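Local coordinates for capsular polysaccharide biosynthesis protein (Burkholderia pseudomallei, PDB 4BQN) that binds coenzyme A and probably acts as an acetyltransferase in the biosynthesis of capsular polysaccharide, at residues Met98-Pro110 with Met239-Phe251. The protein carries 1 engineered substitution. Numbering follows the deposited sequence.
Sequences MHWEGYHPTVNSP and MSLYPIYRDCFDF. With COA (coenzyme A), chain C.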
ATOM      1  N   MET A  98      -3.588   0.639   3.973  0.75  9.71           N
ATOM      2  CA  MET A  98      -2.236   0.650   4.501  0.75  9.31           C
ATOM      3  C   MET A  98      -1.259   1.160   3.436  0.75  8.52           C
ATOM      4  O   MET A  98      -1.014   0.492   2.434  0.75 11.04           O
ATOM      5  CB  MET A  98      -1.859  -0.757   4.971  0.75  9.35           C
ATOM      6  CG  MET A  98      -2.727  -1.240   6.107  0.75 10.93           C
ATOM      7  SD  MET A  98      -2.570  -3.000   6.461  0.75 11.21           S
ATOM      8  CE  MET A  98      -3.685  -3.681   5.226  0.75 14.01           C
ATOM      9  N   HIS A  99      -0.679   2.329   3.679  1.00  9.77           N
ATOM     10  CA  HIS A  99       0.264   2.965   2.771  1.00  9.37           C
ATOM     11  C   HIS A  99       1.374   3.530   3.646  1.00  9.19           C
ATOM     12  O   HIS A  99       1.103   4.169   4.672  1.00 10.65           O
ATOM     13  CB  HIS A  99      -0.459   4.030   1.947  1.00 10.87           C
ATOM     14  CG  HIS A  99       0.413   4.815   1.022  1.00 10.54           C
ATOM     15  ND1 HIS A  99       0.264   4.784  -0.350  1.00 10.84           N
ATOM     16  CD2 HIS A  99       1.409   5.700   1.274  1.00 10.70           C
ATOM     17  CE1 HIS A  99       1.131   5.615  -0.899  1.00 11.63           C
ATOM     18  NE2 HIS A  99       1.843   6.179   0.064  1.00 11.30           N
ATOM     19  N   TRP A 100       2.617   3.267   3.266  1.00  9.22           N
ATOM     20  CA  TRP A 100       3.758   3.650   4.093  1.00  9.56           C
ATOM     21  C   TRP A 100       4.979   3.769   3.208  1.00  8.46           C
ATOM     22  O   TRP A 100       5.432   2.765   2.650  1.00  9.53           O
ATOM     23  CB  TRP A 100       3.990   2.576   5.158  1.00 10.11           C
ATOM     24  CG  TRP A 100       5.065   2.885   6.134  1.00  9.52           C
ATOM     25  CD1 TRP A 100       6.375   2.465   6.098  1.00 11.24           C
ATOM     26  CD2 TRP A 100       4.912   3.630   7.351  1.00  9.85           C
ATOM     27  NE1 TRP A 100       7.047   2.930   7.213  1.00 10.74           N
ATOM     28  CE2 TRP A 100       6.177   3.654   7.990  1.00 10.72           C
ATOM     29  CE3 TRP A 100       3.833   4.295   7.960  1.00 10.28           C
ATOM     30  CZ2 TRP A 100       6.383   4.293   9.213  1.00 12.22           C
ATOM     31  CZ3 TRP A 100       4.037   4.928   9.177  1.00 13.13           C
ATOM     32  CH2 TRP A 100       5.308   4.936   9.783  1.00 13.97           C
ATOM     33  N   GLU A 101       5.521   4.980   3.091  1.00  9.01           N
ATOM     34  CA  GLU A 101       6.674   5.259   2.212  1.00  8.36           C
ATOM     35  C   GLU A 101       8.009   5.170   2.955  1.00  9.46           C
ATOM     36  O   GLU A 101       9.051   5.448   2.384  1.00 10.73           O
ATOM     37  CB  GLU A 101       6.506   6.626   1.530  1.00  9.17           C
ATOM     38  CG  GLU A 101       5.298   6.635   0.620  1.00 10.32           C
ATOM     39  CD  GLU A 101       4.969   7.997   0.077  1.00 11.29           C
ATOM     40  OE1 GLU A 101       5.885   8.836  -0.027  1.00 11.92           O
ATOM     41  OE2 GLU A 101       3.786   8.209  -0.238  1.00 12.11           O
ATOM     42  N   GLY A 102       7.983   4.774   4.226  1.00  9.16           N
ATOM     43  CA  GLY A 102       9.182   4.885   5.039  1.00  9.56           C
ATOM     44  C   GLY A 102      10.337   4.000   4.624  1.00  9.22           C
ATOM     45  O   GLY A 102      11.482   4.351   4.866  1.00 12.86           O
ATOM     46  N   TYR A 103      10.080   2.865   3.982  1.00  9.24           N
ATOM     47  CA  TYR A 103      11.206   2.050   3.509  1.00  9.29           C
ATOM     48  C   TYR A 103      11.796   2.568   2.210  1.00  9.20           C
ATOM     49  O   TYR A 103      13.003   2.419   1.966  1.00  9.99           O
ATOM     50  CB  TYR A 103      10.789   0.604   3.288  1.00 10.01           C
ATOM     51  CG  TYR A 103      10.284  -0.059   4.535  1.00  9.15           C
ATOM     52  CD1 TYR A 103      11.159  -0.450   5.548  1.00 11.31           C
ATOM     53  CD2 TYR A 103       8.923  -0.335   4.695  1.00 10.41           C
ATOM     54  CE1 TYR A 103      10.686  -1.062   6.707  1.00 11.80           C
ATOM     55  CE2 TYR A 103       8.443  -0.943   5.841  1.00 10.72           C
ATOM     56  CZ  TYR A 103       9.324  -1.321   6.831  1.00  9.55           C
ATOM     57  OH  TYR A 103       8.822  -1.936   7.946  1.00 11.71           O
ATOM     58  N   HIS A 104      10.936   3.138   1.366  1.00  8.67           N
ATOM     59  CA  HIS A 104      11.308   3.477  -0.014  1.00  9.24           C
ATOM     60  C   HIS A 104      10.853   4.900  -0.289  1.00  9.76           C
ATOM     61  O   HIS A 104       9.915   5.137  -1.052  1.00 10.11           O
ATOM     62  CB  HIS A 104      10.681   2.492  -1.024  1.00  9.78           C
ATOM     63  CG  HIS A 104      10.534   1.096  -0.506  1.00  8.42           C
ATOM     64  ND1 HIS A 104       9.304   0.551  -0.197  1.00 10.07           N
ATOM     65  CD2 HIS A 104      11.456   0.132  -0.237  1.00 10.07           C
ATOM     66  CE1 HIS A 104       9.475  -0.683   0.246  1.00 10.94           C
ATOM     67  NE2 HIS A 104      10.771  -0.968   0.224  1.00 10.15           N
ATOM     68  N   PRO A 105      11.528   5.880   0.328  1.00  9.14           N
ATOM     69  CA  PRO A 105      10.983   7.231   0.282  1.00 10.42           C
ATOM     70  C   PRO A 105      11.083   7.870  -1.107  1.00  9.42           C
ATOM     71  O   PRO A 105      10.500   8.929  -1.329  1.00 12.41           O
ATOM     72  CB  PRO A 105      11.838   8.002   1.313  1.00 12.27           C
ATOM     73  CG  PRO A 105      12.487   6.960   2.149  1.00 12.02           C
ATOM     74  CD  PRO A 105      12.668   5.770   1.246  1.00 10.53           C
ATOM     75  N   THR A 106      11.821   7.240  -2.025  1.00 10.09           N
ATOM     76  CA  THR A 106      11.956   7.765  -3.379  1.00 10.04           C
ATOM     77  C   THR A 106      10.929   7.181  -4.357  1.00  9.54           C
ATOM     78  O   THR A 106      10.940   7.538  -5.529  1.00 12.48           O
ATOM     79  CB  THR A 106      13.360   7.475  -3.946  1.00 10.40           C
ATOM     80  OG1 THR A 106      13.528   6.070  -4.098  1.00 11.37           O
ATOM     81  CG2 THR A 106      14.460   8.034  -3.044  1.00 13.75           C
ATOM     82  N   VAL A 107      10.056   6.282  -3.889  1.00  9.67           N
ATOM     83  CA  VAL A 107       9.194   5.502  -4.784  1.00 10.27           C
ATOM     84  C   VAL A 107       7.762   6.005  -4.714  1.00  9.96           C
ATOM     85  O   VAL A 107       7.237   6.262  -3.640  1.00 10.64           O
ATOM     86  CB  VAL A 107       9.263   3.987  -4.455  1.00  9.93           C
ATOM     87  CG1 VAL A 107       8.287   3.171  -5.295  1.00 12.15           C
ATOM     88  CG2 VAL A 107      10.684   3.462  -4.624  1.00 12.88           C
ATOM     89  N   ASN A 108       7.115   6.105  -5.865  1.00  9.89           N
ATOM     90  CA  ASN A 108       5.683   6.349  -5.909  1.00 10.61           C
ATOM     91  C   ASN A 108       5.109   5.668  -7.151  1.00 10.80           C
ATOM     92  O   ASN A 108       5.721   4.745  -7.681  1.00 12.35           O
ATOM     93  CB  ASN A 108       5.372   7.845  -5.808  1.00 12.99           C
ATOM     94  CG  ASN A 108       4.042   8.096  -5.125  1.00 16.48           C
ATOM     95  OD1 ASN A 108       2.987   7.831  -5.700  1.00 21.37           O
ATOM     96  ND2 ASN A 108       4.078   8.564  -3.886  1.00 19.44           N
ATOM     97  N   SER A 109       3.938   6.090  -7.602  0.70 13.39           N
ATOM     98  CA  SER A 109       3.369   5.544  -8.824  0.70 12.34           C
ATOM     99  C   SER A 109       3.088   6.711  -9.752  0.70 11.48           C
ATOM    100  O   SER A 109       2.852   7.835  -9.288  0.70 13.46           O
ATOM    101  CB  SER A 109       2.106   4.756  -8.516  0.70 15.41           C
ATOM    102  OG  SER A 109       2.418   3.679  -7.651  0.70 13.93           O
ATOM    103  N   PRO A 110       3.147   6.460 -11.067  1.00 12.88           N
ATOM    104  CA  PRO A 110       2.959   7.531 -12.042  1.00 16.08           C
ATOM    105  C   PRO A 110       1.647   8.266 -11.839  1.00 16.55           C
ATOM    106  O   PRO A 110       0.596   7.632 -11.591  1.00 20.09           O
ATOM    107  CB  PRO A 110       2.915   6.794 -13.384  1.00 23.17           C
ATOM    108  CG  PRO A 110       3.632   5.520 -13.162  1.00 18.63           C
ATOM    109  CD  PRO A 110       3.477   5.168 -11.710  1.00 15.34           C
ATOM    110  N   MET A 239      10.419  -3.712  -3.444  1.00 10.54           N
ATOM    111  CA  MET A 239      11.312  -2.575  -3.622  1.00 10.15           C
ATOM    112  C   MET A 239      12.548  -2.730  -2.747  1.00 10.85           C
ATOM    113  O   MET A 239      12.463  -3.251  -1.632  1.00 13.61           O
ATOM    114  CB  MET A 239      10.602  -1.261  -3.321  1.00 10.87           C
ATOM    115  CG  MET A 239       9.516  -0.889  -4.328  1.00 12.79           C
ATOM    116  SD  MET A 239      10.207  -0.473  -5.942  1.00 13.47           S
ATOM    117  CE  MET A 239       9.478  -1.709  -6.993  1.00 18.72           C
ATOM    118  N   SER A 240      13.690  -2.293  -3.268  1.00 11.66           N
ATOM    119  CA  SER A 240      14.948  -2.366  -2.540  0.67 11.34           C
ATOM    120  C   SER A 240      15.249  -1.047  -1.827  1.00 12.43           C
ATOM    121  O   SER A 240      15.064   0.022  -2.393  1.00 13.25           O
ATOM    122  CB  SER A 240      16.056  -2.689  -3.526  0.67 12.08           C
ATOM    123  OG  SER A 240      17.290  -2.758  -2.858  0.67 11.98           O
ATOM    124  N   LEU A 241      15.719  -1.125  -0.584  1.00 11.75           N
ATOM    125  CA  LEU A 241      16.098   0.076   0.153  1.00 11.05           C
ATOM    126  C   LEU A 241      17.435   0.634  -0.334  1.00 10.52           C
ATOM    127  O   LEU A 241      18.358  -0.129  -0.641  1.00 12.27           O
ATOM    128  CB  LEU A 241      16.148  -0.201   1.658  1.00 11.33           C
ATOM    129  CG  LEU A 241      14.805  -0.357   2.383  1.00 11.41           C
ATOM    130  CD1 LEU A 241      14.114  -1.697   2.111  1.00 13.04           C
ATOM    131  CD2 LEU A 241      14.989  -0.148   3.873  1.00 15.38           C
ATOM    132  N   TYR A 242      17.537   1.956  -0.392  1.00 11.00           N
ATOM    133  CA  TYR A 242      18.767   2.588  -0.871  1.00  9.83           C
ATOM    134  C   TYR A 242      19.943   2.329   0.091  1.00 11.41           C
ATOM    135  O   TYR A 242      19.742   2.088   1.286  1.00 10.96           O
ATOM    136  CB  TYR A 242      18.561   4.098  -1.036  1.00 10.68           C
ATOM    137  CG  TYR A 242      18.066   4.529  -2.405  1.00 10.29           C
ATOM    138  CD1 TYR A 242      16.931   3.958  -2.994  1.00 11.88           C
ATOM    139  CD2 TYR A 242      18.713   5.562  -3.087  1.00 13.08           C
ATOM    140  CE1 TYR A 242      16.481   4.386  -4.244  1.00 12.33           C
ATOM    141  CE2 TYR A 242      18.270   5.998  -4.333  1.00 12.86           C
ATOM    142  CZ  TYR A 242      17.158   5.405  -4.906  1.00 10.99           C
ATOM    143  OH  TYR A 242      16.722   5.846  -6.132  1.00 12.10           O
ATOM    144  N   PRO A 243      21.180   2.415  -0.429  1.00 11.69           N
ATOM    145  CA  PRO A 243      22.349   2.267   0.435  1.00 12.95           C
ATOM    146  C   PRO A 243      22.300   3.269   1.582  1.00 10.67           C
ATOM    147  O   PRO A 243      21.751   4.372   1.422  1.00 11.37           O
ATOM    148  CB  PRO A 243      23.521   2.612  -0.495  1.00 16.76           C
ATOM    149  CG  PRO A 243      23.019   2.390  -1.882  1.00 18.12           C
ATOM    150  CD  PRO A 243      21.560   2.773  -1.817  1.00 15.17           C
ATOM    151  N   ILE A 244      22.933   2.885   2.696  1.00 12.40           N
ATOM    152  CA  ILE A 244      23.087   3.700   3.911  1.00 12.33           C
ATOM    153  C   ILE A 244      21.757   3.807   4.659  1.00 11.09           C
ATOM    154  O   ILE A 244      21.668   3.415   5.827  1.00 12.08           O
ATOM    155  CB  ILE A 244      23.752   5.081   3.647  1.00 12.13           C
ATOM    156  CG1 ILE A 244      25.151   4.864   3.049  1.00 16.27           C
ATOM    157  CG2 ILE A 244      23.824   5.899   4.941  1.00 14.22           C
ATOM    158  CD1 ILE A 244      25.922   6.133   2.766  1.00 15.43           C
ATOM    159  N   TYR A 245      20.715   4.272   3.971  1.00 11.05           N
ATOM    160  CA  TYR A 245      19.371   4.301   4.545  1.00 11.21           C
ATOM    161  C   TYR A 245      18.961   2.896   5.001  1.00 10.14           C
ATOM    162  O   TYR A 245      18.392   2.711   6.085  1.00 11.01           O
ATOM    163  CB  TYR A 245      18.382   4.850   3.519  1.00 11.28           C
ATOM    164  CG  TYR A 245      17.015   5.122   4.093  1.00  9.90           C
ATOM    165  CD1 TYR A 245      16.823   6.175   5.001  1.00 11.48           C
ATOM    166  CD2 TYR A 245      15.900   4.398   3.699  1.00 10.75           C
ATOM    167  CE1 TYR A 245      15.582   6.468   5.523  1.00 12.29           C
ATOM    168  CE2 TYR A 245      14.640   4.675   4.235  1.00 11.32           C
ATOM    169  CZ  TYR A 245      14.485   5.715   5.138  1.00 10.70           C
ATOM    170  OH  TYR A 245      13.261   6.043   5.688  1.00 11.74           O
ATOM    171  N   ARG A 246      19.305   1.885   4.202  1.00 10.82           N
ATOM    172  CA  ARG A 246      18.913   0.508   4.494  0.66 11.05           C
ATOM    173  C   ARG A 246      19.478   0.031   5.838  1.00 10.37           C
ATOM    174  O   ARG A 246      18.902  -0.846   6.494  1.00 12.44           O
ATOM    175  CB  ARG A 246      19.362  -0.423   3.359  0.66 11.60           C
ATOM    176  CG  ARG A 246      20.876  -0.565   3.207  0.66 13.60           C
ATOM    177  CD  ARG A 246      21.263  -1.334   1.941  0.66 13.84           C
ATOM    178  NE  ARG A 246      20.740  -2.705   1.925  0.66 11.92           N
ATOM    179  CZ  ARG A 246      21.265  -3.732   2.588  0.66 11.60           C
ATOM    180  NH1 ARG A 246      22.351  -3.578   3.339  0.66 16.70           N
ATOM    181  NH2 ARG A 246      20.679  -4.917   2.508  0.66 18.86           N
ATOM    182  N   ASP A 247      20.597   0.622   6.260  1.00 11.77           N
ATOM    183  CA  ASP A 247      21.259   0.176   7.483  1.00 11.90           C
ATOM    184  C   ASP A 247      20.556   0.689   8.752  1.00 13.33           C
ATOM    185  O   ASP A 247      20.933   0.306   9.860  1.00 15.76           O
ATOM    186  CB  ASP A 247      22.744   0.550   7.444  1.00 12.87           C
ATOM    187  CG  ASP A 247      23.477  -0.139   6.304  1.00 18.26           C
ATOM    188  OD1 ASP A 247      23.222  -1.344   6.074  1.00 23.78           O
ATOM    189  OD2 ASP A 247      24.280   0.527   5.615  1.00 21.95           O
ATOM    190  N   CYS A 248      19.516   1.509   8.581  1.00 11.63           N
ATOM    191  CA  CYS A 248      18.640   1.899   9.700  1.00 12.62           C
ATOM    192  C   CYS A 248      17.675   0.786  10.100  1.00 12.69           C
ATOM    193  O   CYS A 248      16.962   0.919  11.095  1.00 15.17           O
ATOM    194  CB  CYS A 248      17.822   3.140   9.334  1.00 13.49           C
ATOM    195  SG  CYS A 248      18.835   4.593   8.990  1.00 17.02           S
ATOM    196  N   PHE A 249      17.636  -0.297   9.325  1.00 11.76           N
ATOM    197  CA  PHE A 249      16.626  -1.350   9.469  1.00 13.05           C
ATOM    198  C   PHE A 249      17.290  -2.645   9.863  1.00 16.20           C
ATOM    199  O   PHE A 249      18.270  -3.044   9.254  1.00 16.25           O
ATOM    200  CB  PHE A 249      15.860  -1.476   8.152  1.00 11.66           C
ATOM    201  CG  PHE A 249      15.126  -0.225   7.799  1.00 11.26           C
ATOM    202  CD1 PHE A 249      15.760   0.790   7.080  1.00 11.27           C
ATOM    203  CD2 PHE A 249      13.814  -0.020   8.235  1.00 12.61           C
ATOM    204  CE1 PHE A 249      15.099   1.973   6.794  1.00 10.95           C
ATOM    205  CE2 PHE A 249      13.151   1.165   7.944  1.00 13.09           C
ATOM    206  CZ  PHE A 249      13.790   2.162   7.217  1.00 12.30           C
ATOM    207  N   ASP A 250      16.733  -3.307  10.870  1.00 14.02           N
ATOM    208  CA  ASP A 250      17.360  -4.487  11.472  0.70 17.01           C
ATOM    209  C   ASP A 250      17.506  -5.650  10.505  1.00 19.65           C
ATOM    210  O   ASP A 250      18.410  -6.476  10.645  1.00 22.17           O
ATOM    211  CB  ASP A 250      16.564  -4.964  12.696  0.70 20.79           C
ATOM    212  CG  ASP A 250      16.636  -4.006  13.876  0.70 23.37           C
ATOM    213  OD1 ASP A 250      17.405  -3.022  13.830  0.70 29.10           O
ATOM    214  OD2 ASP A 250      15.906  -4.252  14.864  0.70 28.68           O
ATOM    215  N   PHE A 251      16.605  -5.716   9.529  1.00 16.15           N
ATOM    216  CA  PHE A 251      16.523  -6.865   8.612  1.00 17.03           C
ATOM    217  C   PHE A 251      17.464  -6.812   7.412  1.00 18.59           C
ATOM    218  O   PHE A 251      17.576  -7.788   6.667  1.00 26.43           O
ATOM    219  CB  PHE A 251      15.076  -7.053   8.133  1.00 19.25           C
ATOM    220  CG  PHE A 251      14.447  -5.796   7.570  1.00 16.34           C
ATOM    221  CD1 PHE A 251      14.729  -5.378   6.277  1.00 15.54           C
ATOM    222  CD2 PHE A 251      13.569  -5.019   8.346  1.00 15.52           C
ATOM    223  CE1 PHE A 251      14.158  -4.217   5.761  1.00 15.63           C
ATOM    224  CE2 PHE A 251      12.991  -3.854   7.836  1.00 15.70           C
ATOM    225  CZ  PHE A 251      13.278  -3.461   6.532  1.00 14.21           C
TER
HETATM  226  N1A COA C 320       0.258   8.549   2.370  0.88 11.01           N
HETATM  227  C2A COA C 320       0.456   9.129   1.159  0.88 11.40           C
HETATM  228  N3A COA C 320      -0.343   8.893   0.105  0.88 11.17           N
HETATM  229  C4A COA C 320      -1.412   8.077   0.249  0.88 11.15           C
HETATM  230  C5A COA C 320      -1.687   7.431   1.527  0.88 10.57           C
HETATM  231  C6A COA C 320      -0.770   7.715   2.623  0.88 10.19           C
HETATM  232  N6A COA C 320      -0.962   7.142   3.829  0.88 11.13           N
HETATM  233  N7A COA C 320      -2.799   6.671   1.389  0.88 12.43           N
HETATM  234  C8A COA C 320      -3.216   6.833   0.108  0.88 11.16           C
HETATM  235  N9A COA C 320      -2.373   7.647  -0.568  0.88 11.19           N
HETATM  236  C1B COA C 320      -2.481   8.121  -1.953  0.88 12.15           C
HETATM  237  C2B COA C 320      -3.072   7.132  -2.941  0.88 13.86           C
HETATM  238  O2B COA C 320      -2.052   6.280  -3.465  0.88 13.58           O
HETATM  239  C3B COA C 320      -3.643   8.098  -3.968  0.88 13.79           C
HETATM  240  O3B COA C 320      -2.533   8.584  -4.746  0.88 14.72           O
HETATM  241  P3B COA C 320      -2.733   9.408  -6.113  0.44 16.82           P
HETATM  242  O7A COA C 320      -1.328   9.537  -6.646  0.44 21.14           O
HETATM  243  O8A COA C 320      -3.611   8.524  -6.958  0.44 16.50           O
HETATM  244  O9A COA C 320      -3.377  10.720  -5.731  0.44 17.89           O
HETATM  245  C4B COA C 320      -4.168   9.247  -3.107  0.88 12.45           C
HETATM  246  O4B COA C 320      -3.422   9.197  -1.890  0.88 12.21           O
HETATM  247  C5B COA C 320      -5.665   9.171  -2.805  0.88 13.86           C
HETATM  248  O5B COA C 320      -5.909   7.906  -2.201  0.88 13.60           O
HETATM  249  P1A COA C 320      -6.816   7.747  -0.908  0.88 14.06           P
HETATM  250  O1A COA C 320      -6.699   6.310  -0.493  0.88 13.79           O
HETATM  251  O2A COA C 320      -6.480   8.792   0.114  0.88 14.79           O
HETATM  252  O3A COA C 320      -8.314   8.066  -1.364  0.88 15.21           O
HETATM  253  P2A COA C 320      -9.329   7.470  -2.466  0.88 14.17           P
HETATM  254  O4A COA C 320      -9.573   8.559  -3.480  0.88 17.02           O
HETATM  255  O5A COA C 320     -10.508   6.961  -1.685  0.88 15.04           O
HETATM  256  O6A COA C 320      -8.577   6.270  -3.193  0.88 13.66           O
HETATM  257  CBP COA C 320      -7.559   4.147  -3.646  0.88 15.21           C
HETATM  258  CCP COA C 320      -8.503   4.911  -2.719  0.88 15.05           C
HETATM  259  CDP COA C 320      -7.433   2.698  -3.191  0.88 18.35           C
HETATM  260  CEP COA C 320      -8.182   4.122  -5.031  0.88 19.76           C
HETATM  261  CAP COA C 320      -6.189   4.875  -3.635  0.88 13.61           C
HETATM  262  OAP COA C 320      -5.555   4.697  -2.367  0.88 12.62           O
HETATM  263  C9P COA C 320      -5.187   4.518  -4.721  0.88 19.90           C
HETATM  264  O9P COA C 320      -5.247   5.057  -5.819  0.88 22.45           O
HETATM  265  N8P COA C 320      -4.209   3.656  -4.424  0.88 18.41           N
HETATM  266  C7P COA C 320      -3.165   3.306  -5.379  0.88 22.56           C
HETATM  267  C6P COA C 320      -3.598   2.363  -6.487  0.88 26.53           C
HETATM  268  C5P COA C 320      -4.047   1.071  -5.859  0.88 32.56           C
HETATM  269  O5P COA C 320      -5.213   0.893  -5.540  0.88 26.92           O
HETATM  270  N4P COA C 320      -3.098   0.171  -5.685  0.88 38.10           N
HETATM  271  C3P COA C 320      -3.372  -1.108  -5.092  0.88 35.62           C
HETATM  272  C2P COA C 320      -2.495  -1.303  -3.877  0.88 27.88           C
HETATM  273  S1P COA C 320      -3.237  -2.524  -2.870  0.88 26.50           S
HETATM  274  O   HOH W   1      15.136   3.452   0.219  1.00 11.16           O
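Y103, F249 and F251 form an aromatic cluster where the loop after H99 packs against the loop and short 3-10 segment of 239-251. The Y103 ring slants into the angle between the two phenylalanines, at 47° to F249; Y103 CE1 lies 3.5 Å from F251 CZ. Flat, apolar rings suit this wedge, while the Y103 hydroxyl reaches beyond it to the backbone of C190, K193 and L195. The H104 imidazole is a flat plate between two methylenes: Y103 CB lies over one face, and over the opposite face M239 CB makes a CH-pi contact, 3.5 Å from the ring centroid. M239 then bends at chi2 (-69°), which brings SD against both methyls of V107. L241 CG packs 3.3 Å from Y103 O, which also accepts a hydrogen bond from a water bound to Y242 N. T106 sets CG2 over a face of the Y242 ring, toward its rim, and both hydroxyls bond to D122 OD2. H99 lays its ring over the adenine of coenzyme A, and H99 NE2 donates a nearly straight hydrogen bond to E101 OE2. G102, lacking a side chain, leaves room for W100; G102 O accepts a 2.6 Å hydrogen bond from Y245 OH, in the carbonyl plane.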